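Local coordinates for protein UL37 (Suid herpesvirus 1, PDB 4K70) that is an inner tegument protein of the herpesvirus particle that probably helps control viral trafficking, this chain being its N-terminal half, at residues L52-Y57 with A105-A110; L68-A73 with G111-A116; A15-A20 with Y57-T62; A446-V451 with A464-L469; A76-R81 with T471-R476. All coordinates share one frame; numbering follows the deposited sequence.

Contact 1: residues L52-Y57 with A105-A110. With NA (sodium ion), chain L.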
# COMPACT_ATOMS: atom_id res chain seq x y z
N LEU A 52 -12.93 25.25 -27.69
CA LEU A 52 -13.94 26.10 -27.06
C LEU A 52 -13.34 27.04 -26.01
O LEU A 52 -13.81 28.17 -25.82
CB LEU A 52 -15.02 25.23 -26.42
CG LEU A 52 -15.99 24.54 -27.38
CD1 LEU A 52 -16.74 23.45 -26.66
CD2 LEU A 52 -16.96 25.57 -27.95
N ALA A 53 -12.32 26.57 -25.31
CA ALA A 53 -11.66 27.42 -24.34
C ALA A 53 -10.85 28.49 -25.07
O ALA A 53 -10.90 29.67 -24.71
CB ALA A 53 -10.79 26.60 -23.40
N CYS A 54 -10.10 28.08 -26.09
CA CYS A 54 -9.32 29.01 -26.88
C CYS A 54 -10.21 30.05 -27.53
O CYS A 54 -9.87 31.23 -27.58
CB CYS A 54 -8.50 28.28 -27.94
SG CYS A 54 -7.05 27.47 -27.23
N ARG A 55 -11.37 29.62 -28.02
CA ARG A 55 -12.31 30.56 -28.62
C ARG A 55 -12.92 31.47 -27.57
O ARG A 55 -13.21 32.64 -27.85
CB ARG A 55 -13.42 29.83 -29.38
CG ARG A 55 -14.76 30.49 -29.18
CD ARG A 55 -15.55 30.62 -30.47
NE ARG A 55 -16.36 29.44 -30.77
CZ ARG A 55 -17.24 28.89 -29.94
NH1 ARG A 55 -17.44 29.40 -28.73
NH2 ARG A 55 -17.92 27.82 -30.32
N ALA A 56 -13.11 30.96 -26.36
CA ALA A 56 -13.60 31.80 -25.27
C ALA A 56 -12.66 32.98 -24.99
O ALA A 56 -13.12 34.10 -24.73
CB ALA A 56 -13.83 30.97 -24.02
N TYR A 57 -11.36 32.74 -25.03
CA TYR A 57 -10.40 33.81 -24.75
C TYR A 57 -10.36 34.81 -25.89
O TYR A 57 -10.32 36.01 -25.67
CB TYR A 57 -9.00 33.25 -24.49
CG TYR A 57 -7.95 34.33 -24.33
CD1 TYR A 57 -7.96 35.17 -23.22
CD2 TYR A 57 -6.98 34.53 -25.29
CE1 TYR A 57 -7.02 36.17 -23.07
CE2 TYR A 57 -6.02 35.53 -25.15
CZ TYR A 57 -6.05 36.35 -24.04
OH TYR A 57 -5.11 37.35 -23.89
N ALA A 105 -1.65 24.57 -32.31
CA ALA A 105 -2.20 25.46 -33.33
C ALA A 105 -3.31 26.33 -32.75
O ALA A 105 -3.38 27.53 -33.02
CB ALA A 105 -2.70 24.65 -34.54
N ALA A 106 -4.16 25.73 -31.91
CA ALA A 106 -5.27 26.48 -31.33
C ALA A 106 -4.81 27.50 -30.30
O ALA A 106 -5.29 28.64 -30.28
CB ALA A 106 -6.30 25.54 -30.73
N LEU A 107 -3.90 27.09 -29.42
CA LEU A 107 -3.37 27.99 -28.41
C LEU A 107 -2.57 29.13 -29.05
O LEU A 107 -2.68 30.28 -28.64
CB LEU A 107 -2.51 27.22 -27.40
CG LEU A 107 -3.28 26.32 -26.43
CD1 LEU A 107 -2.35 25.34 -25.72
CD2 LEU A 107 -4.07 27.15 -25.42
N THR A 108 -1.78 28.80 -30.07
CA THR A 108 -0.94 29.79 -30.74
C THR A 108 -1.79 30.85 -31.44
O THR A 108 -1.59 32.05 -31.26
CB THR A 108 0.00 29.13 -31.77
OG1 THR A 108 0.87 28.21 -31.11
CG2 THR A 108 0.86 30.19 -32.48
N GLU A 109 -2.75 30.37 -32.23
CA GLU A 109 -3.68 31.22 -32.96
C GLU A 109 -4.48 32.12 -32.02
O GLU A 109 -4.79 33.26 -32.35
CB GLU A 109 -4.60 30.34 -33.81
CG GLU A 109 -5.84 31.03 -34.34
CD GLU A 109 -6.76 30.08 -35.07
OE1 GLU A 109 -7.33 29.18 -34.41
OE2 GLU A 109 -6.93 30.25 -36.29
N ALA A 110 -4.81 31.60 -30.84
CA ALA A 110 -5.48 32.42 -29.83
C ALA A 110 -4.48 33.33 -29.12
O ALA A 110 -4.85 34.15 -28.28
CB ALA A 110 -6.19 31.53 -28.81
NA NA L . -5.69 31.26 -38.02
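Apolar packing carries most of this contact between helix 39-60 and the end of helix 101-109. Cys54 is at the centre. Its SG stands anti to the carbonyl carbon (chi1 -76°) and so points across to the other helix. There Cys54 SG meets Leu107 CD2 at 3.5 Å. Leu107 starts from a CB directed away from Cys54, and its CD2 branch comes back to reach the sulfur. On the other helix Ala106 CB also faces Cys54 SG, at 4.1 Å. One turn further on, Ala110 presents its methyl to the backbone as well as to the side chain: Ala110 CB lies 4.1 Å from Cys54 CB and 3.9 Å from Cys54 O. With such small side chains the two backbones come close, and Cys54 CA and Ala110 CA are 5.9 Å apart.

A weakly polar edge contact adds to this. Tyr57 CG lies anti to the backbone N (chi1 174°), which turns the ring toward Ala110. Ala110 O sits in the ring plane, 3.6 Å from Tyr57 CE2. Tyr57 also touches Ala65 and Ala66 of helix 63-78.

Ionic interactions lie at the outer border. Glu109 is extended beyond CG, and its OE2 binds a sodium ion at 2.4 Å. Its OE1 forms a salt bridge with Arg51, also on helix 39-60.

Residues 52-57 and 105-110 share no hydrogen bond. Their fit therefore rests on close van der Waals packing round one buried sulfur, while Glu109, with its sodium ion and Arg51, provides the ionic part at the exposed side.

Contact 2: residues L68-A73 with G111-A116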
# COMPACT_ATOMS: atom_id res chain seq x y z
N LEU A 68 -8.09 28.78 -18.20
CA LEU A 68 -8.71 27.54 -18.64
C LEU A 68 -7.94 26.95 -19.82
O LEU A 68 -7.44 25.82 -19.74
CB LEU A 68 -10.17 27.76 -19.02
CG LEU A 68 -10.94 26.57 -19.62
CD1 LEU A 68 -11.12 25.46 -18.58
CD2 LEU A 68 -12.28 27.03 -20.16
N ALA A 69 -7.82 27.71 -20.90
CA ALA A 69 -7.20 27.21 -22.12
C ALA A 69 -5.77 26.76 -21.91
O ALA A 69 -5.36 25.69 -22.37
CB ALA A 69 -7.26 28.26 -23.21
N GLU A 70 -4.99 27.60 -21.23
CA GLU A 70 -3.58 27.32 -20.99
C GLU A 70 -3.33 26.15 -20.01
O GLU A 70 -2.32 25.44 -20.13
CB GLU A 70 -2.85 28.58 -20.52
CG GLU A 70 -2.54 29.56 -21.66
CD GLU A 70 -1.67 30.75 -21.22
OE1 GLU A 70 -1.81 31.21 -20.07
OE2 GLU A 70 -0.86 31.22 -22.05
N ASN A 71 -4.24 25.94 -19.06
CA ASN A 71 -4.08 24.87 -18.06
C ASN A 71 -5.09 23.72 -18.13
O ASN A 71 -5.19 22.90 -17.21
CB ASN A 71 -4.07 25.48 -16.66
CG ASN A 71 -3.01 26.54 -16.50
OD1 ASN A 71 -1.86 26.25 -16.17
ND2 ASN A 71 -3.39 27.79 -16.75
N LEU A 72 -5.81 23.65 -19.25
CA LEU A 72 -6.82 22.63 -19.46
C LEU A 72 -6.25 21.22 -19.36
O LEU A 72 -6.91 20.32 -18.84
CB LEU A 72 -7.50 22.83 -20.83
CG LEU A 72 -8.78 22.03 -21.02
CD1 LEU A 72 -9.85 22.58 -20.10
CD2 LEU A 72 -9.22 22.09 -22.47
N ALA A 73 -5.05 21.02 -19.87
CA ALA A 73 -4.45 19.69 -19.80
C ALA A 73 -4.38 19.18 -18.34
O ALA A 73 -4.80 18.07 -18.04
CB ALA A 73 -3.08 19.69 -20.45
N GLY A 111 -3.20 33.19 -29.47
CA GLY A 111 -2.15 33.98 -28.85
C GLY A 111 -1.90 33.64 -27.39
O GLY A 111 -1.66 34.51 -26.56
N LEU A 112 -1.99 32.35 -27.06
CA LEU A 112 -1.74 31.89 -25.69
C LEU A 112 -0.58 30.91 -25.68
O LEU A 112 -0.08 30.53 -26.74
CB LEU A 112 -2.98 31.21 -25.10
CG LEU A 112 -4.25 32.03 -24.84
CD1 LEU A 112 -5.40 31.12 -24.48
CD2 LEU A 112 -4.03 33.06 -23.74
N ARG A 113 -0.16 30.49 -24.50
CA ARG A 113 1.02 29.65 -24.37
C ARG A 113 0.69 28.16 -24.41
O ARG A 113 -0.40 27.75 -24.01
CB ARG A 113 1.74 29.95 -23.06
CG ARG A 113 2.11 31.43 -22.87
CD ARG A 113 2.60 31.67 -21.44
NE ARG A 113 1.53 31.50 -20.45
CZ ARG A 113 1.73 31.11 -19.19
NH1 ARG A 113 2.96 30.82 -18.76
NH2 ARG A 113 0.69 30.99 -18.37
N THR A 114 1.63 27.35 -24.89
CA THR A 114 1.54 25.91 -24.72
C THR A 114 2.34 25.48 -23.50
O THR A 114 2.33 24.30 -23.12
CB THR A 114 2.08 25.17 -25.94
OG1 THR A 114 3.49 25.42 -26.06
CG2 THR A 114 1.36 25.63 -27.21
N SER A 115 3.00 26.44 -22.87
CA SER A 115 4.06 26.13 -21.91
C SER A 115 3.73 26.35 -20.44
O SER A 115 4.64 26.38 -19.61
CB SER A 115 5.30 26.96 -22.26
OG SER A 115 5.03 28.31 -21.95
N ALA A 116 2.45 26.52 -20.10
CA ALA A 116 2.06 26.67 -18.70
C ALA A 116 2.42 25.42 -17.88
O ALA A 116 2.59 24.33 -18.44
CB ALA A 116 0.58 26.98 -18.58
O HOH W 1 -0.02 26.09 -21.70
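The guanidinium of Arg113 and the carboxylate of Glu70 are the flat groups here, with their planes 65° apart. Glu70 OE1 lies at the edge of the guanidinium, in its plane. The guanidinium nitrogens, in contrast, meet the carboxylate from above its plane. Arg113 grips it side-on with two nitrogens: Arg113 NH2 reaches Glu70 OE1 at 3.0 Å, and Arg113 NE reaches Glu70 OE2 at 2.9 Å. The bend at chi3 (-67°) folds the arginine back for this grip.

Glu70 OE2 has a further donor. Arg113 N approaches its anti lone pair at 2.7 Å, with an N-H...O angle of 157°. One oxygen thus holds both the main chain and the side chain of the same residue. The charges extend outward, since Glu70 OE1 also pairs with Arg457, and Arg113 NH2 with Glu450, its strongest polar partner. Both belong to helix 438-458. The two arginines would be expected to favour the ionised form of Glu70.

The loop itself leaves helix 101-109 through a Schellman motif, with Gly111 at positive phi, and then runs along helix 63-78.

Next to this motif the apolar packing is that of Leu112 CD1 on Ala69 CB, at 3.6 Å. At the far end the Ala116 methyl meets oxygens: its CB packs against Glu70 O and lies 3.5 Å from Asn71 OD1. Asn71 ND2 bonds to Val67 O, within its own helix.

A water bridges the backbones. It donates to Glu70 O at 2.9 Å and to Arg113 O, and accepts from Ala116 N at 3.0 Å.

Contact 3: residues A15-A20 with Y57-T62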
# COMPACT_ATOMS: atom_id res chain seq x y z
N ALA A 15 -23.25 29.17 -26.61
CA ALA A 15 -22.96 30.47 -27.20
C ALA A 15 -22.78 31.62 -26.18
O ALA A 15 -22.07 31.47 -25.21
CB ALA A 15 -24.01 30.81 -28.23
N ASP A 16 -23.45 32.74 -26.37
CA ASP A 16 -23.38 33.83 -25.40
C ASP A 16 -22.06 34.59 -25.28
O ASP A 16 -21.70 35.02 -24.21
CB ASP A 16 -23.76 33.27 -24.03
CG ASP A 16 -25.17 33.67 -23.61
OD1 ASP A 16 -25.86 32.90 -22.93
OD2 ASP A 16 -25.58 34.77 -24.00
N HIS A 17 -21.33 34.75 -26.36
CA HIS A 17 -19.99 35.29 -26.27
C HIS A 17 -19.84 36.80 -26.27
O HIS A 17 -18.80 37.33 -25.93
CB HIS A 17 -19.11 34.62 -27.31
CG HIS A 17 -18.46 33.38 -26.80
ND1 HIS A 17 -17.20 32.98 -27.18
CD2 HIS A 17 -18.89 32.46 -25.91
CE1 HIS A 17 -16.89 31.86 -26.55
NE2 HIS A 17 -17.90 31.53 -25.77
N ALA A 18 -20.90 37.49 -26.64
CA ALA A 18 -20.90 38.94 -26.56
C ALA A 18 -21.13 39.37 -25.12
O ALA A 18 -21.19 40.54 -24.82
CB ALA A 18 -21.92 39.53 -27.51
N VAL A 19 -21.28 38.40 -24.24
CA VAL A 19 -21.48 38.65 -22.83
C VAL A 19 -20.46 37.86 -22.02
O VAL A 19 -20.71 36.76 -21.54
CB VAL A 19 -22.96 38.47 -22.40
CG1 VAL A 19 -23.77 37.68 -23.42
CG2 VAL A 19 -23.11 37.94 -20.99
N ALA A 20 -19.27 38.44 -21.92
CA ALA A 20 -18.15 37.77 -21.25
C ALA A 20 -18.49 37.23 -19.86
O ALA A 20 -17.77 36.39 -19.32
CB ALA A 20 -16.95 38.72 -21.16
N TYR A 57 -11.36 32.74 -25.03
CA TYR A 57 -10.40 33.81 -24.75
C TYR A 57 -10.36 34.81 -25.89
O TYR A 57 -10.32 36.01 -25.67
CB TYR A 57 -9.00 33.25 -24.49
CG TYR A 57 -7.95 34.33 -24.33
CD1 TYR A 57 -7.96 35.17 -23.22
CD2 TYR A 57 -6.98 34.53 -25.29
CE1 TYR A 57 -7.02 36.17 -23.07
CE2 TYR A 57 -6.02 35.53 -25.15
CZ TYR A 57 -6.05 36.35 -24.04
OH TYR A 57 -5.11 37.35 -23.89
N VAL A 58 -10.36 34.29 -27.12
CA VAL A 58 -10.40 35.13 -28.31
C VAL A 58 -11.56 36.14 -28.28
O VAL A 58 -11.38 37.31 -28.62
CB VAL A 58 -10.49 34.27 -29.60
CG1 VAL A 58 -10.93 35.12 -30.77
CG2 VAL A 58 -9.16 33.61 -29.90
N GLU A 59 -12.73 35.70 -27.85
CA GLU A 59 -13.93 36.54 -27.93
C GLU A 59 -14.22 37.38 -26.68
O GLU A 59 -14.88 38.41 -26.77
CB GLU A 59 -15.15 35.70 -28.34
CG GLU A 59 -14.95 35.04 -29.72
CD GLU A 59 -16.17 34.30 -30.23
OE1 GLU A 59 -17.19 34.24 -29.51
OE2 GLU A 59 -16.11 33.78 -31.37
N THR A 60 -13.72 36.96 -25.53
CA THR A 60 -13.99 37.70 -24.30
C THR A 60 -12.71 38.29 -23.72
O THR A 60 -12.76 39.23 -22.92
CB THR A 60 -14.65 36.82 -23.22
OG1 THR A 60 -13.66 35.98 -22.62
CG2 THR A 60 -15.75 35.96 -23.83
N GLY A 61 -11.57 37.73 -24.12
CA GLY A 61 -10.29 38.20 -23.64
C GLY A 61 -10.14 38.10 -22.14
O GLY A 61 -9.29 38.75 -21.54
N THR A 62 -10.96 37.27 -21.51
CA THR A 62 -10.98 37.20 -20.06
C THR A 62 -9.85 36.34 -19.49
O THR A 62 -9.29 35.46 -20.16
CB THR A 62 -12.31 36.68 -19.52
OG1 THR A 62 -12.48 35.31 -19.93
CG2 THR A 62 -13.46 37.52 -20.05
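His17 and Glu59 make the polar part of this surface contact. His17 ND1 donates to Glu59 OE1 at 2.6 Å, but the N-H...O angle is only 125°, a weak bond. The ring and carboxylate planes are 89° apart. Glu59 OE1 is displaced toward the base of the ring and is also 2.9 Å from His17 CB, so the approach is crowded. A nearby carboxylate would tend to favour a protonated imidazole, though neighbouring Arg55 would work against this. Glu59 is extended beyond CG, and its side chain crosses that of His17 at about a right angle.

Apolar contacts of Ala20 and two threonines lie beside it. Ala20 CB packs on Thr60 CB at 3.6 Å and on Thr62 CG2 at 3.9 Å. Thr60 CG2 also comes within 3.9 Å of His17 O.

The two segments are connections at one end of the helical bundle. Residues 15-20 lead from helix 4-12 into helix 20-32, with Val19 at the N-cap. Residues 57-62 turn from helix 39-60 into helix 63-78.

An ST turn fixes Thr60. Its OG1 sits between the two backbone branches (chi1 77°). There Thr60 OG1 accepts from Thr62 N at 3.2 Å and from Thr62 OG1 at 3.0 Å. It also bonds to Ala56 O. Gly61 has positive phi after the helix. Thr62 is the N-cap of the next helix, where its OG1 meets Ala65 N in a weak bond.

His17 is itself part of a type I turn from Asp16 to Val19. Arg55, Ala56 and Val23 pack around the imidazole.

Contact 4: residues A446-V451 with A464-L469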
# COMPACT_ATOMS: atom_id res chain seq x y z
N ALA A 446 2.07 26.29 -8.02
CA ALA A 446 2.26 26.24 -9.47
C ALA A 446 1.05 26.77 -10.23
O ALA A 446 1.20 27.55 -11.17
CB ALA A 446 2.59 24.82 -9.91
N LEU A 447 -0.15 26.35 -9.82
CA LEU A 447 -1.38 26.80 -10.46
C LEU A 447 -1.57 28.31 -10.31
O LEU A 447 -1.94 29.00 -11.26
CB LEU A 447 -2.60 26.06 -9.91
CG LEU A 447 -3.96 26.32 -10.58
CD1 LEU A 447 -3.86 26.26 -12.09
CD2 LEU A 447 -5.00 25.34 -10.09
N LEU A 448 -1.31 28.83 -9.11
CA LEU A 448 -1.48 30.26 -8.86
C LEU A 448 -0.47 31.13 -9.61
O LEU A 448 -0.75 32.29 -9.89
CB LEU A 448 -1.42 30.55 -7.36
CG LEU A 448 -2.64 30.09 -6.57
CD1 LEU A 448 -2.48 30.47 -5.10
CD2 LEU A 448 -3.91 30.70 -7.16
N ARG A 449 0.71 30.58 -9.91
CA ARG A 449 1.67 31.29 -10.74
C ARG A 449 1.10 31.49 -12.14
O ARG A 449 1.31 32.52 -12.78
CB ARG A 449 3.00 30.53 -10.82
CG ARG A 449 3.84 30.55 -9.52
CD ARG A 449 5.27 30.12 -9.79
NE ARG A 449 5.38 28.70 -10.16
CZ ARG A 449 5.53 27.71 -9.29
NH1 ARG A 449 5.58 27.97 -7.99
NH2 ARG A 449 5.62 26.46 -9.71
N GLU A 450 0.37 30.49 -12.64
CA GLU A 450 -0.24 30.61 -13.95
C GLU A 450 -1.42 31.57 -13.90
O GLU A 450 -1.65 32.33 -14.85
CB GLU A 450 -0.66 29.24 -14.50
CG GLU A 450 0.50 28.28 -14.68
CD GLU A 450 1.62 28.86 -15.53
OE1 GLU A 450 1.47 29.99 -16.06
OE2 GLU A 450 2.65 28.17 -15.69
N VAL A 451 -2.15 31.54 -12.80
CA VAL A 451 -3.24 32.48 -12.59
C VAL A 451 -2.70 33.91 -12.53
O VAL A 451 -3.23 34.81 -13.17
CB VAL A 451 -4.03 32.17 -11.32
CG1 VAL A 451 -5.05 33.26 -11.05
CG2 VAL A 451 -4.73 30.82 -11.45
N ALA A 464 -11.56 36.46 -10.53
CA ALA A 464 -12.53 35.49 -10.05
C ALA A 464 -11.93 34.09 -10.22
O ALA A 464 -12.22 33.19 -9.44
CB ALA A 464 -13.82 35.60 -10.84
N ALA A 465 -11.09 33.95 -11.24
CA ALA A 465 -10.37 32.70 -11.49
C ALA A 465 -9.57 32.31 -10.26
O ALA A 465 -9.63 31.17 -9.81
CB ALA A 465 -9.46 32.86 -12.69
N ARG A 466 -8.83 33.27 -9.71
CA ARG A 466 -8.05 33.05 -8.50
C ARG A 466 -8.92 32.56 -7.34
O ARG A 466 -8.53 31.67 -6.59
CB ARG A 466 -7.32 34.32 -8.10
CG ARG A 466 -6.57 34.20 -6.78
CD ARG A 466 -5.66 35.40 -6.56
NE ARG A 466 -4.63 35.51 -7.60
CZ ARG A 466 -3.38 35.10 -7.46
NH1 ARG A 466 -2.97 34.55 -6.32
NH2 ARG A 466 -2.51 35.25 -8.45
N GLU A 467 -10.10 33.14 -7.20
CA GLU A 467 -10.94 32.82 -6.06
C GLU A 467 -11.60 31.46 -6.22
O GLU A 467 -11.74 30.71 -5.24
CB GLU A 467 -12.00 33.90 -5.86
CG GLU A 467 -12.56 33.94 -4.46
CD GLU A 467 -13.73 34.89 -4.32
OE1 GLU A 467 -13.73 35.96 -4.98
OE2 GLU A 467 -14.66 34.56 -3.56
N ALA A 468 -12.01 31.14 -7.44
CA ALA A 468 -12.62 29.84 -7.73
C ALA A 468 -11.62 28.70 -7.51
O ALA A 468 -11.90 27.74 -6.80
CB ALA A 468 -13.16 29.80 -9.14
N LEU A 469 -10.45 28.82 -8.13
CA LEU A 469 -9.41 27.79 -8.03
C LEU A 469 -8.92 27.59 -6.60
O LEU A 469 -8.72 26.45 -6.16
CB LEU A 469 -8.26 28.11 -8.99
CG LEU A 469 -8.66 27.93 -10.46
CD1 LEU A 469 -7.63 28.52 -11.44
CD2 LEU A 469 -8.90 26.44 -10.76
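Helices 438-458 and 464-481 form an antiparallel helical hairpin with a short connection between them. Over these segments the axes approach to 10.3 Å, and the N-to-C directions are 165° apart.

In the apolar part, Leu469 and Val451 each divide their branches between two partners. Leu469 has its CG anti to the carbonyl carbon, and its two methyls part to different neighbours. Leu469 CD1 touches Val451 CG2 at 3.7 Å. Leu469 CD2 faces Leu447 CD2 at 4.1 Å, where the two leucines cross at about a right angle. Val451 is divided in the same way. Its CG2 goes to Leu469, and its CG1 lies 3.9 Å from Arg466 CB. Phe31 of helix 20-32 and Val67 of helix 63-78 also pack on Leu469, so the hairpin rests on the N-terminal helices.

The charged side chain is used here mainly for its carbon chain and its flat face. Arg466 leaves its helix with CG anti to the backbone N (chi1 176°) and bends at chi3 (-62°), which swings its guanidinium across toward the other helix. Its charge is met by Glu455, which takes Arg466 NE in a salt bridge. Glu455 lies on helix 438-458, so this pair also joins the two arms of the hairpin.

Leu448 covers one face of the guanidinium, its CD2 lying 4.1 Å from Arg466 NH1.

Contact 5: residues A76-R81 with T471-R476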
# COMPACT_ATOMS: atom_id res chain seq x y z
N ALA A 76 -7.91 18.82 -16.67
CA ALA A 76 -8.60 17.64 -17.19
C ALA A 76 -8.06 16.36 -16.57
O ALA A 76 -8.80 15.42 -16.30
CB ALA A 76 -8.48 17.59 -18.71
N LEU A 77 -6.75 16.32 -16.34
CA LEU A 77 -6.12 15.14 -15.77
C LEU A 77 -6.39 15.01 -14.28
O LEU A 77 -6.32 13.91 -13.73
CB LEU A 77 -4.61 15.19 -16.02
CG LEU A 77 -3.98 14.49 -17.22
CD1 LEU A 77 -5.00 14.17 -18.30
CD2 LEU A 77 -2.84 15.33 -17.78
N TRP A 78 -6.71 16.12 -13.63
CA TRP A 78 -6.77 16.17 -12.17
C TRP A 78 -7.81 15.24 -11.57
O TRP A 78 -7.60 14.62 -10.52
CB TRP A 78 -7.08 17.60 -11.71
CG TRP A 78 -6.49 17.97 -10.37
CD1 TRP A 78 -6.74 17.40 -9.16
CD2 TRP A 78 -5.57 19.05 -10.11
NE1 TRP A 78 -6.03 18.04 -8.16
CE2 TRP A 78 -5.30 19.06 -8.73
CE3 TRP A 78 -4.95 20.01 -10.93
CZ2 TRP A 78 -4.44 19.99 -8.13
CZ3 TRP A 78 -4.09 20.93 -10.33
CH2 TRP A 78 -3.84 20.91 -8.95
N ARG A 79 -8.97 15.16 -12.21
CA ARG A 79 -10.05 14.34 -11.68
C ARG A 79 -10.21 13.07 -12.50
O ARG A 79 -11.31 12.55 -12.64
CB ARG A 79 -11.36 15.13 -11.63
CG ARG A 79 -11.41 16.20 -10.54
CD ARG A 79 -12.43 17.30 -10.87
NE ARG A 79 -12.01 18.12 -12.00
CZ ARG A 79 -11.87 19.45 -11.96
NH1 ARG A 79 -12.13 20.12 -10.85
NH2 ARG A 79 -11.47 20.10 -13.05
N LEU A 80 -9.10 12.56 -13.01
CA LEU A 80 -9.13 11.41 -13.92
C LEU A 80 -9.34 10.07 -13.18
O LEU A 80 -8.69 9.79 -12.19
CB LEU A 80 -7.83 11.39 -14.73
CG LEU A 80 -7.79 10.51 -15.98
CD1 LEU A 80 -8.80 11.03 -16.98
CD2 LEU A 80 -6.39 10.50 -16.56
N ARG A 81 -10.27 9.26 -13.68
CA ARG A 81 -10.44 7.90 -13.18
C ARG A 81 -9.92 6.90 -14.20
O ARG A 81 -10.56 6.66 -15.23
CB ARG A 81 -11.91 7.60 -12.84
CG ARG A 81 -12.07 6.26 -12.11
CD ARG A 81 -13.45 5.65 -12.26
NE ARG A 81 -14.46 6.34 -11.48
CZ ARG A 81 -14.60 6.23 -10.16
NH1 ARG A 81 -13.78 5.46 -9.45
NH2 ARG A 81 -15.57 6.90 -9.55
N THR A 471 -10.70 28.14 -3.93
CA THR A 471 -11.80 27.48 -3.25
C THR A 471 -11.79 25.98 -3.53
O THR A 471 -12.02 25.16 -2.64
CB THR A 471 -13.15 28.08 -3.68
OG1 THR A 471 -13.20 29.46 -3.27
CG2 THR A 471 -14.31 27.32 -3.06
N TRP A 472 -11.52 25.64 -4.78
CA TRP A 472 -11.45 24.24 -5.19
C TRP A 472 -10.30 23.50 -4.51
O TRP A 472 -10.47 22.42 -3.96
CB TRP A 472 -11.30 24.16 -6.70
CG TRP A 472 -11.25 22.76 -7.19
CD1 TRP A 472 -12.23 21.82 -7.09
CD2 TRP A 472 -10.16 22.14 -7.87
NE1 TRP A 472 -11.82 20.64 -7.66
CE2 TRP A 472 -10.55 20.81 -8.15
CE3 TRP A 472 -8.89 22.57 -8.27
CZ2 TRP A 472 -9.72 19.91 -8.81
CZ3 TRP A 472 -8.07 21.68 -8.93
CH2 TRP A 472 -8.49 20.36 -9.19
N LEU A 473 -9.11 24.10 -4.57
CA LEU A 473 -7.91 23.47 -4.04
C LEU A 473 -7.96 23.33 -2.53
O LEU A 473 -7.40 22.38 -1.96
CB LEU A 473 -6.68 24.28 -4.42
CG LEU A 473 -6.33 24.36 -5.90
CD1 LEU A 473 -5.21 25.38 -6.11
CD2 LEU A 473 -5.90 23.00 -6.41
N ALA A 474 -8.61 24.29 -1.87
CA ALA A 474 -8.73 24.26 -0.41
C ALA A 474 -9.68 23.15 0.01
O ALA A 474 -9.42 22.43 0.97
CB ALA A 474 -9.23 25.60 0.09
N PHE A 475 -10.77 22.99 -0.74
CA PHE A 475 -11.71 21.91 -0.47
C PHE A 475 -11.01 20.57 -0.62
O PHE A 475 -11.14 19.69 0.22
CB PHE A 475 -12.90 22.00 -1.40
CG PHE A 475 -13.79 20.79 -1.35
CD1 PHE A 475 -14.60 20.56 -0.25
CD2 PHE A 475 -13.81 19.89 -2.41
CE1 PHE A 475 -15.42 19.44 -0.21
CE2 PHE A 475 -14.62 18.78 -2.37
CZ PHE A 475 -15.43 18.55 -1.26
N ARG A 476 -10.25 20.42 -1.71
CA ARG A 476 -9.53 19.17 -1.94
C ARG A 476 -8.49 18.89 -0.85
O ARG A 476 -8.39 17.77 -0.37
CB ARG A 476 -8.91 19.15 -3.34
CG ARG A 476 -9.93 18.86 -4.44
CD ARG A 476 -9.31 18.62 -5.80
NE ARG A 476 -8.52 17.39 -5.87
CZ ARG A 476 -8.96 16.24 -6.35
NH1 ARG A 476 -10.21 16.14 -6.80
NH2 ARG A 476 -8.16 15.17 -6.39
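Two tryptophans meet edge to face. Trp472 has CG anti to the backbone N (chi1 -179°) and drives the far edge of its six-membered ring onto the face of Trp78. Trp472 CH2 lies 3.3 Å from Trp78 CG. The planes are 69° apart, and the paired ring centroids are 4.5 Å apart. Leu473 CD2 packs on Trp78 CZ2 at 3.8 Å.

Two arginines flank the pair. Arg476 bends at chi3, and its guanidinium turns one face to Trp78 CD1, the planes 78° apart. Arg79 comes tip to tip with Trp472, its NH1 in van der Waals contact with Trp472 CZ2 at 3.2 Å. Phe30 gives Arg79 a cation-pi partner.

The contact joins the end of helix 63-78 to helix 464-481, and the long side chains hold the backbones well apart: Trp78 CA and Leu473 CA are 11.0 Å apart. Asp179, a calcium ligand of this protein with no ion bound in this model, is about 9 Å from Arg476, side chain to side chain.

Trp78 NE1 and Arg476 NE are both donors, 3.4 Å apart. Both turn to Asp173 OD2, and Asp175 pairs with Arg476 NH2. These carboxylates probably offset the buried positive charge beside the indoles.

From the N terminus, contact 3 closes first and ties the loop after helix 4-12 to the turn after helix 39-60. Contact 1 opens before that loop is complete, sharing Tyr57, so the two cross. It brings back helix 101-109. Contact 2 opens on helix 63-78 and crosses contact 1, closing just beyond it in the chain. Contact 5 also opens on helix 63-78 and crosses contacts 1 and 2. It closes about 390 residues later on helix 464-481. Contact 4, a short local hairpin, falls within that long span. Contacts 2 and 4 touch through Arg113 and Glu450, joining the hairpin at the end of this chain to the N-terminal helices.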